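Local atomic coordinates of flavin-dependent monooxygenase, oxygenase subunit HsaA (Mycobacterium tuberculosis, PDB entry 3AFF), a protein that acts as a flavin-dependent monooxygenase in cholesterol breakdown, probably hydroxylating the phenolic ring of the steroid-derived intermediate 3-HSA to give the catechol 3,4-DHSA. Residues Arg35-Asp38 against Glu39-Lys42; Ala43-Val47 against Gly48-Leu52; Gln62-Pro65 against Ala66-Phe69. All coordinates share one frame; numbering follows the deposited sequence.

Contact 1: Arg35-Asp38 against Glu39-Lys42; sequences RLPD and ETVK
Pro37 packs its ring on Thr40, three residues on, at the N-terminus of helix 38-47. This helix belongs to the helical N-terminal domain of the acyl-CoA dehydrogenase fold, and Pro37 holds its N-cap position. The pyrrolidine ring can be followed from CB outward against one methyl. Pro37 CB lies 3.8 Å from Thr40 CG2, and Pro37 CG is at 3.7 Å from the same carbon. Pro37 CD comes tightest, at 3.4 Å from Thr40 CG2, closer than usual van der Waals contact. The Thr40 side chain is rotated off the staggered positions (chi1 136°), so the exact placement of this methyl is somewhat doubtful. The cap is made by the backbone. Pro37 O takes Thr40 N at 3.0 Å and a weak bond from Val41 N at 3.4 Å. One residue on, Lys42 N binds Asp38 O at 2.8 Å. The Lys42 chain runs on to a salt bridge with Asp46. Leu36 is buried against helix 80-96, which carries Trp84, a probable FMN-binding residue. On the side facing the new helix, Leu36 CB touches Val41 CG2 at 3.9 Å.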
ATOM      1  N   ARG A  35      12.711   6.801 -50.540  1.00 28.84           N
ATOM      2  CA  ARG A  35      14.036   6.228 -50.411  1.00 29.99           C
ATOM      3  C   ARG A  35      14.933   7.442 -50.225  1.00 30.47           C
ATOM      4  O   ARG A  35      14.525   8.538 -50.556  1.00 31.70           O
ATOM      5  CB  ARG A  35      14.408   5.420 -51.654  1.00 29.69           C
ATOM      6  CG  ARG A  35      15.006   6.245 -52.736  1.00 31.21           C
ATOM      7  CD  ARG A  35      15.374   5.459 -53.948  1.00 36.51           C
ATOM      8  NE  ARG A  35      15.859   6.368 -54.982  1.00 38.87           N
ATOM      9  CZ  ARG A  35      15.214   6.641 -56.126  1.00 44.10           C
ATOM     10  NH1 ARG A  35      14.049   6.037 -56.437  1.00 43.41           N
ATOM     11  NH2 ARG A  35      15.759   7.504 -56.990  1.00 46.01           N
ATOM     12  N   LEU A  36      16.127   7.279 -49.660  1.00 30.98           N
ATOM     13  CA  LEU A  36      17.034   8.404 -49.463  1.00 31.37           C
ATOM     14  C   LEU A  36      17.566   8.998 -50.775  1.00 32.85           C
ATOM     15  O   LEU A  36      17.971   8.259 -51.690  1.00 31.82           O
ATOM     16  CB  LEU A  36      18.186   8.009 -48.532  1.00 31.66           C
ATOM     17  CG  LEU A  36      18.153   8.347 -47.024  1.00 33.10           C
ATOM     18  CD1 LEU A  36      16.761   8.279 -46.377  1.00 29.95           C
ATOM     19  CD2 LEU A  36      19.222   7.587 -46.227  1.00 30.57           C
ATOM     20  N   PRO A  37      17.581  10.355 -50.870  1.00 33.36           N
ATOM     21  CA  PRO A  37      18.159  11.017 -52.035  1.00 34.44           C
ATOM     22  C   PRO A  37      19.645  10.678 -52.150  1.00 35.15           C
ATOM     23  O   PRO A  37      20.322  10.580 -51.136  1.00 34.45           O
ATOM     24  CB  PRO A  37      17.946  12.532 -51.732  1.00 34.44           C
ATOM     25  CG  PRO A  37      16.802  12.546 -50.690  1.00 34.04           C
ATOM     26  CD  PRO A  37      17.059  11.321 -49.876  1.00 33.40           C
ATOM     27  N   ASP A  38      20.128  10.449 -53.368  1.00 36.64           N
ATOM     28  CA  ASP A  38      21.552  10.171 -53.579  1.00 37.76           C
ATOM     29  C   ASP A  38      22.415  11.189 -52.848  1.00 37.85           C
ATOM     30  O   ASP A  38      23.439  10.824 -52.283  1.00 38.64           O
ATOM     31  CB  ASP A  38      21.912  10.146 -55.064  1.00 37.88           C
ATOM     32  CG  ASP A  38      21.264   8.979 -55.811  1.00 42.19           C
ATOM     33  OD1 ASP A  38      20.881   7.963 -55.169  1.00 43.36           O
ATOM     34  OD2 ASP A  38      21.128   9.079 -57.059  1.00 46.07           O
ATOM     35  N   GLU A  39      21.980  12.453 -52.858  1.00 38.27           N
ATOM     36  CA  GLU A  39      22.693  13.574 -52.252  1.00 40.02           C
ATOM     37  C   GLU A  39      22.950  13.353 -50.763  1.00 37.00           C
ATOM     38  O   GLU A  39      24.026  13.697 -50.257  1.00 36.20           O
ATOM     39  CB  GLU A  39      21.930  14.899 -52.482  1.00 40.29           C
ATOM     40  CG  GLU A  39      22.619  16.170 -51.902  1.00 44.71           C
ATOM     41  CD  GLU A  39      22.076  17.534 -52.467  1.00 46.55           C
ATOM     42  OE1 GLU A  39      22.819  18.582 -52.345  1.00 52.60           O
ATOM     43  OE2 GLU A  39      20.921  17.552 -53.024  1.00 53.09           O
ATOM     44  N   THR A  40      21.980  12.786 -50.046  1.00 35.11           N
ATOM     45  CA  THR A  40      22.221  12.622 -48.620  1.00 33.10           C
ATOM     46  C   THR A  40      23.143  11.426 -48.313  1.00 31.47           C
ATOM     47  O   THR A  40      24.037  11.535 -47.449  1.00 29.71           O
ATOM     48  CB  THR A  40      20.963  12.852 -47.699  1.00 33.63           C
ATOM     49  OG1 THR A  40      20.891  11.840 -46.693  1.00 35.21           O
ATOM     50  CG2 THR A  40      19.743  12.862 -48.433  1.00 32.41           C
ATOM     51  N   VAL A  41      22.988  10.340 -49.095  1.00 30.62           N
ATOM     52  CA  VAL A  41      23.902   9.157 -49.006  1.00 29.32           C
ATOM     53  C   VAL A  41      25.321   9.551 -49.345  1.00 29.44           C
ATOM     54  O   VAL A  41      26.263   9.202 -48.635  1.00 31.19           O
ATOM     55  CB  VAL A  41      23.417   7.976 -49.895  1.00 29.75           C
ATOM     56  CG1 VAL A  41      24.345   6.750 -49.756  1.00 26.93           C
ATOM     57  CG2 VAL A  41      21.974   7.624 -49.554  1.00 26.53           C
ATOM     58  N   LYS A  42      25.496  10.311 -50.422  1.00 30.08           N
ATOM     59  CA  LYS A  42      26.842  10.787 -50.792  1.00 30.45           C
ATOM     60  C   LYS A  42      27.429  11.672 -49.686  1.00 28.74           C
ATOM     61  O   LYS A  42      28.590  11.520 -49.310  1.00 28.73           O
ATOM     62  CB  LYS A  42      26.810  11.554 -52.126  1.00 31.25           C
ATOM     63  CG  LYS A  42      28.204  11.740 -52.762  1.00 33.35           C
ATOM     64  CD  LYS A  42      28.184  12.857 -53.832  1.00 34.41           C
ATOM     65  CE  LYS A  42      29.621  13.149 -54.351  1.00 38.09           C
ATOM     66  NZ  LYS A  42      30.282  14.180 -53.442  1.00 37.88           N
TER

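Contact 2: Ala43-Val47 against Gly48-Leu52; sequences ALDDV and GFFTL
Leu44 O accepts from Phe49 N at 2.9 Å as the chain leaves helix 38-47. Gly48 N adds a weak bond to the same Leu44 O. The stronger bond of Gly48 N goes to Asp45 O at 3.0 Å. Two carbonyls of the last turn are thus satisfied by two amides beyond it. With the positive phi of Gly48 (96°), this is a Schellman motif, a C-terminal cap that ends the helix and turns the chain out of it. Gly48 O is used as well. Thr51 OG1 donates to Gly48 O at 2.6 Å, in the carbonyl plane and on a lone pair, and Thr51 N adds a weak bond to Gly48 O. Phe50 O accepts from Asn93 ND2. Asp46 O, in the last turn, takes a weak hydrogen bond from Arg7 NH2. Apolar groups close over the turn. Leu44 lies alongside Phe49, with Leu44 CD2 at 3.8 Å from Phe49 CB. The Phe50 ring takes Phe49 CD2 over one face, offset toward the rim. Asp45 CA sits at the edge of that ring, 3.8 Å from Phe50 CD2. The same ring makes a cation-pi contact with Arg115. Phe50 CG lies anti to the Phe50 carbonyl carbon (chi1 -59°), and this places Phe50 CE2 3.9 Å from Leu44 CB.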
ATOM      1  N   ALA A  43      26.622  12.610 -49.175  1.00 27.54           N
ATOM      2  CA  ALA A  43      27.077  13.496 -48.083  1.00 27.32           C
ATOM      3  C   ALA A  43      27.582  12.680 -46.905  1.00 26.85           C
ATOM      4  O   ALA A  43      28.695  12.886 -46.425  1.00 27.30           O
ATOM      5  CB  ALA A  43      25.941  14.421 -47.629  1.00 26.64           C
ATOM      6  N   LEU A  44      26.747  11.758 -46.435  1.00 26.74           N
ATOM      7  CA  LEU A  44      27.124  10.848 -45.332  1.00 26.16           C
ATOM      8  C   LEU A  44      28.374  10.021 -45.658  1.00 25.60           C
ATOM      9  O   LEU A  44      29.253   9.808 -44.806  1.00 25.24           O
ATOM     10  CB  LEU A  44      25.960   9.881 -45.008  1.00 26.34           C
ATOM     11  CG  LEU A  44      24.730  10.384 -44.245  1.00 26.24           C
ATOM     12  CD1 LEU A  44      23.611   9.336 -44.343  1.00 28.72           C
ATOM     13  CD2 LEU A  44      25.097  10.727 -42.796  1.00 27.66           C
ATOM     14  N   ASP A  45      28.451   9.507 -46.878  1.00 26.29           N
ATOM     15  CA  ASP A  45      29.644   8.780 -47.233  1.00 26.99           C
ATOM     16  C   ASP A  45      30.898   9.709 -47.156  1.00 27.68           C
ATOM     17  O   ASP A  45      31.906   9.369 -46.531  1.00 26.54           O
ATOM     18  CB  ASP A  45      29.499   8.114 -48.608  1.00 27.28           C
ATOM     19  CG  ASP A  45      30.718   7.223 -48.943  1.00 31.21           C
ATOM     20  OD1 ASP A  45      30.978   6.219 -48.222  1.00 28.88           O
ATOM     21  OD2 ASP A  45      31.460   7.592 -49.866  1.00 34.36           O
ATOM     22  N   ASP A  46      30.804  10.881 -47.797  1.00 30.03           N
ATOM     23  CA  ASP A  46      31.895  11.912 -47.810  1.00 31.58           C
ATOM     24  C   ASP A  46      32.408  12.324 -46.427  1.00 31.13           C
ATOM     25  O   ASP A  46      33.611  12.476 -46.263  1.00 32.76           O
ATOM     26  CB  ASP A  46      31.426  13.208 -48.491  1.00 32.96           C
ATOM     27  CG  ASP A  46      31.301  13.102 -50.008  1.00 35.87           C
ATOM     28  OD1 ASP A  46      31.800  12.128 -50.633  1.00 37.48           O
ATOM     29  OD2 ASP A  46      30.636  14.007 -50.568  1.00 42.98           O
ATOM     30  N   VAL A  47      31.527  12.551 -45.451  1.00 30.50           N
ATOM     31  CA  VAL A  47      31.989  12.956 -44.088  1.00 29.46           C
ATOM     32  C   VAL A  47      32.484  11.751 -43.286  1.00 29.12           C
ATOM     33  O   VAL A  47      33.010  11.888 -42.163  1.00 30.14           O
ATOM     34  CB  VAL A  47      30.894  13.690 -43.249  1.00 29.97           C
ATOM     35  CG1 VAL A  47      30.388  14.937 -44.000  1.00 31.23           C
ATOM     36  CG2 VAL A  47      29.719  12.697 -42.837  1.00 28.23           C
ATOM     37  N   GLY A  48      32.309  10.554 -43.847  1.00 27.71           N
ATOM     38  CA  GLY A  48      32.879   9.371 -43.230  1.00 25.44           C
ATOM     39  C   GLY A  48      31.923   8.580 -42.331  1.00 23.15           C
ATOM     40  O   GLY A  48      32.365   7.729 -41.576  1.00 22.85           O
ATOM     41  N   PHE A  49      30.624   8.843 -42.430  1.00 23.88           N
ATOM     42  CA  PHE A  49      29.625   8.184 -41.533  1.00 23.64           C
ATOM     43  C   PHE A  49      29.667   6.657 -41.604  1.00 22.98           C
ATOM     44  O   PHE A  49      29.685   5.975 -40.572  1.00 23.28           O
ATOM     45  CB  PHE A  49      28.194   8.676 -41.794  1.00 23.51           C
ATOM     46  CG  PHE A  49      27.151   7.849 -41.082  1.00 24.43           C
ATOM     47  CD1 PHE A  49      26.865   8.090 -39.727  1.00 23.77           C
ATOM     48  CD2 PHE A  49      26.532   6.735 -41.731  1.00 19.62           C
ATOM     49  CE1 PHE A  49      25.901   7.282 -39.038  1.00 22.07           C
ATOM     50  CE2 PHE A  49      25.620   5.932 -41.024  1.00 20.99           C
ATOM     51  CZ  PHE A  49      25.296   6.221 -39.676  1.00 20.10           C
ATOM     52  N   PHE A  50      29.690   6.109 -42.831  1.00 22.63           N
ATOM     53  CA  PHE A  50      29.707   4.631 -43.005  1.00 21.70           C
ATOM     54  C   PHE A  50      30.980   3.959 -42.535  1.00 21.23           C
ATOM     55  O   PHE A  50      30.978   2.742 -42.207  1.00 21.28           O
ATOM     56  CB  PHE A  50      29.368   4.226 -44.437  1.00 22.42           C
ATOM     57  CG  PHE A  50      28.031   4.696 -44.865  1.00 23.29           C
ATOM     58  CD1 PHE A  50      26.861   4.117 -44.325  1.00 22.43           C
ATOM     59  CD2 PHE A  50      27.919   5.751 -45.721  1.00 21.50           C
ATOM     60  CE1 PHE A  50      25.577   4.565 -44.710  1.00 19.61           C
ATOM     61  CE2 PHE A  50      26.658   6.212 -46.112  1.00 23.42           C
ATOM     62  CZ  PHE A  50      25.489   5.625 -45.607  1.00 21.92           C
ATOM     63  N   THR A  51      32.056   4.737 -42.399  1.00 20.70           N
ATOM     64  CA  THR A  51      33.302   4.189 -41.841  1.00 20.54           C
ATOM     65  C   THR A  51      33.331   3.954 -40.336  1.00 19.62           C
ATOM     66  O   THR A  51      34.245   3.267 -39.830  1.00 17.11           O
ATOM     67  CB  THR A  51      34.566   5.051 -42.195  1.00 22.21           C
ATOM     68  OG1 THR A  51      34.542   6.279 -41.430  1.00 20.92           O
ATOM     69  CG2 THR A  51      34.586   5.360 -43.702  1.00 23.40           C
ATOM     70  N   LEU A  52      32.339   4.492 -39.612  1.00 19.89           N
ATOM     71  CA  LEU A  52      32.408   4.598 -38.160  1.00 18.87           C
ATOM     72  C   LEU A  52      32.659   3.286 -37.470  1.00 17.67           C
ATOM     73  O   LEU A  52      33.530   3.179 -36.605  1.00 17.78           O
ATOM     74  CB  LEU A  52      31.110   5.216 -37.596  1.00 19.23           C
ATOM     75  CG  LEU A  52      31.034   6.751 -37.642  1.00 21.96           C
ATOM     76  CD1 LEU A  52      29.611   7.298 -37.458  1.00 19.51           C
ATOM     77  CD2 LEU A  52      32.086   7.447 -36.688  1.00 19.34           C
TER

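Contact 3: Gln62-Pro65 against Ala66-Phe69; sequences QCDP and ALFF
The Phe69 ring leans obliquely on the carbonyl oxygen of Pro65, four residues earlier, with Phe69 CD2 at 3.2 Å from Pro65 O. The ring of Phe68 has Phe69 CE1 at its edge, in its plane. Phe68 also meets the ring of Phe49, the two planes about 30° apart. The third flat group is the Asp64 carboxylate, and Ala66 N approaches it from above its plane. This is the N-cap of helix 65-76, in the helical domain that begins the acyl-CoA dehydrogenase fold. Asp64 is the capping residue. Its CG is anti to the backbone N (chi1 173°), which swings the carboxylate over the start of the helix. There Asp64 OD1 accepts from Ala66 N at 3.0 Å. The amides at the helix start would probably stabilise the carboxylate in its charged form. Pro65, in the first turn, has no N-H that would need capping. Asp64 O also takes part, with weak bonds from Leu67 N and Phe68 N. The bond from Phe69 N to Pro65 O, at 3.1 Å, is stronger than these two.

Side chains fill in around the cap. Leu67 crosses Asp64 at about a right angle, and Leu67 CD1 rests 4.0 Å from Asp64 CB. Asp64 and Pro65 both touch Tyr305, so this face of the cap lies against helix 286-309. Met236 of helix 233-259 packs on both Pro65 and Phe69. On the Phe68 side, Cys63 holds its sulfur between its backbone N and carbonyl carbon. From there Cys63 SG reaches Phe68 CB at 4.2 Å.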
ATOM      1  N   GLN A  62      36.358   1.660 -36.661  1.00 22.19           N
ATOM      2  CA  GLN A  62      35.995   0.653 -35.643  1.00 22.41           C
ATOM      3  C   GLN A  62      35.700   1.325 -34.291  1.00 22.83           C
ATOM      4  O   GLN A  62      36.223   0.927 -33.234  1.00 23.67           O
ATOM      5  CB  GLN A  62      37.081  -0.415 -35.475  1.00 20.78           C
ATOM      6  CG  GLN A  62      38.549   0.153 -35.407  1.00 24.22           C
ATOM      7  CD  GLN A  62      39.581  -0.928 -35.633  1.00 24.23           C
ATOM      8  OE1 GLN A  62      39.386  -1.823 -36.467  1.00 23.02           O
ATOM      9  NE2 GLN A  62      40.666  -0.887 -34.857  1.00 22.65           N
ATOM     10  N   CYS A  63      34.837   2.329 -34.360  1.00 23.68           N
ATOM     11  CA  CYS A  63      34.601   3.262 -33.250  1.00 24.85           C
ATOM     12  C   CYS A  63      33.833   2.780 -32.046  1.00 24.85           C
ATOM     13  O   CYS A  63      33.284   1.655 -32.020  1.00 24.78           O
ATOM     14  CB  CYS A  63      33.976   4.540 -33.770  1.00 24.82           C
ATOM     15  SG  CYS A  63      32.196   4.395 -34.084  1.00 27.08           S
ATOM     16  N   ASP A  64      33.871   3.635 -31.003  1.00 23.67           N
ATOM     17  CA  ASP A  64      33.082   3.448 -29.793  1.00 22.40           C
ATOM     18  C   ASP A  64      31.598   3.337 -30.223  1.00 19.83           C
ATOM     19  O   ASP A  64      31.070   4.249 -30.902  1.00 19.14           O
ATOM     20  CB  ASP A  64      33.350   4.665 -28.939  1.00 23.47           C
ATOM     21  CG  ASP A  64      32.494   4.751 -27.682  1.00 26.88           C
ATOM     22  OD1 ASP A  64      31.527   3.966 -27.474  1.00 26.16           O
ATOM     23  OD2 ASP A  64      32.860   5.658 -26.884  1.00 29.17           O
ATOM     24  N   PRO A  65      30.937   2.200 -29.917  1.00 19.61           N
ATOM     25  CA  PRO A  65      29.563   2.029 -30.456  1.00 19.51           C
ATOM     26  C   PRO A  65      28.563   3.118 -29.924  1.00 19.92           C
ATOM     27  O   PRO A  65      27.628   3.489 -30.603  1.00 20.25           O
ATOM     28  CB  PRO A  65      29.215   0.589 -30.030  1.00 18.96           C
ATOM     29  CG  PRO A  65      29.984   0.414 -28.780  1.00 19.58           C
ATOM     30  CD  PRO A  65      31.339   1.009 -29.147  1.00 19.16           C
ATOM     31  N   ALA A  66      28.848   3.734 -28.769  1.00 20.51           N
ATOM     32  CA  ALA A  66      27.982   4.811 -28.307  1.00 19.79           C
ATOM     33  C   ALA A  66      28.035   6.053 -29.190  1.00 20.25           C
ATOM     34  O   ALA A  66      27.028   6.772 -29.379  1.00 20.94           O
ATOM     35  CB  ALA A  66      28.276   5.113 -26.846  1.00 20.71           C
ATOM     36  N   LEU A  67      29.204   6.313 -29.797  1.00 21.44           N
ATOM     37  CA  LEU A  67      29.295   7.410 -30.733  1.00 20.23           C
ATOM     38  C   LEU A  67      28.560   7.159 -32.013  1.00 19.98           C
ATOM     39  O   LEU A  67      28.007   8.100 -32.615  1.00 20.36           O
ATOM     40  CB  LEU A  67      30.756   7.709 -31.082  1.00 21.72           C
ATOM     41  CG  LEU A  67      31.537   8.228 -29.876  1.00 23.46           C
ATOM     42  CD1 LEU A  67      32.963   8.451 -30.313  1.00 29.35           C
ATOM     43  CD2 LEU A  67      30.909   9.548 -29.285  1.00 26.14           C
ATOM     44  N   PHE A  68      28.627   5.933 -32.518  1.00 19.48           N
ATOM     45  CA  PHE A  68      27.825   5.586 -33.680  1.00 20.09           C
ATOM     46  C   PHE A  68      26.332   5.804 -33.420  1.00 18.83           C
ATOM     47  O   PHE A  68      25.660   6.392 -34.247  1.00 20.87           O
ATOM     48  CB  PHE A  68      28.052   4.116 -34.112  1.00 20.06           C
ATOM     49  CG  PHE A  68      27.173   3.717 -35.274  1.00 23.28           C
ATOM     50  CD1 PHE A  68      27.559   4.015 -36.590  1.00 22.81           C
ATOM     51  CD2 PHE A  68      25.949   3.067 -35.051  1.00 22.06           C
ATOM     52  CE1 PHE A  68      26.758   3.659 -37.647  1.00 22.54           C
ATOM     53  CE2 PHE A  68      25.128   2.734 -36.123  1.00 22.09           C
ATOM     54  CZ  PHE A  68      25.544   3.015 -37.401  1.00 23.17           C
ATOM     55  N   PHE A  69      25.801   5.326 -32.293  1.00 19.18           N
ATOM     56  CA  PHE A  69      24.347   5.550 -32.006  1.00 19.11           C
ATOM     57  C   PHE A  69      23.924   7.016 -31.815  1.00 19.75           C
ATOM     58  O   PHE A  69      22.856   7.431 -32.294  1.00 20.56           O
ATOM     59  CB  PHE A  69      23.825   4.605 -30.900  1.00 19.08           C
ATOM     60  CG  PHE A  69      23.930   3.158 -31.277  1.00 16.46           C
ATOM     61  CD1 PHE A  69      23.294   2.680 -32.427  1.00 15.80           C
ATOM     62  CD2 PHE A  69      24.700   2.260 -30.517  1.00 18.69           C
ATOM     63  CE1 PHE A  69      23.410   1.308 -32.801  1.00 15.12           C
ATOM     64  CE2 PHE A  69      24.816   0.907 -30.860  1.00 16.33           C
ATOM     65  CZ  PHE A  69      24.185   0.407 -32.006  1.00 16.37           C
TER

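How the contacts relate
The three contacts follow one another along the chain within the N-terminal domain of the acyl-CoA dehydrogenase fold. Contact 1 starts helix 38-47 and contact 2 ends it, with centres about 12 Å apart. They touch where Phe50 CE2 packs on Val41 O. Contact 3 starts the next helix, 65-76, and its centre lies about 13 Å from that of contact 2. These two are joined by a probable hydrogen bond between Leu52 O and Cys63 N, and by Leu52 CB packing on Phe68 CD1. Contacts 1 and 3 do not touch; their nearest atoms are about 12 Å apart. Contacts 1 and 2 lie beside helix 80-96, which carries the probable FMN-binding Trp84. Contact 3 lies against helices 233-259 and 286-309.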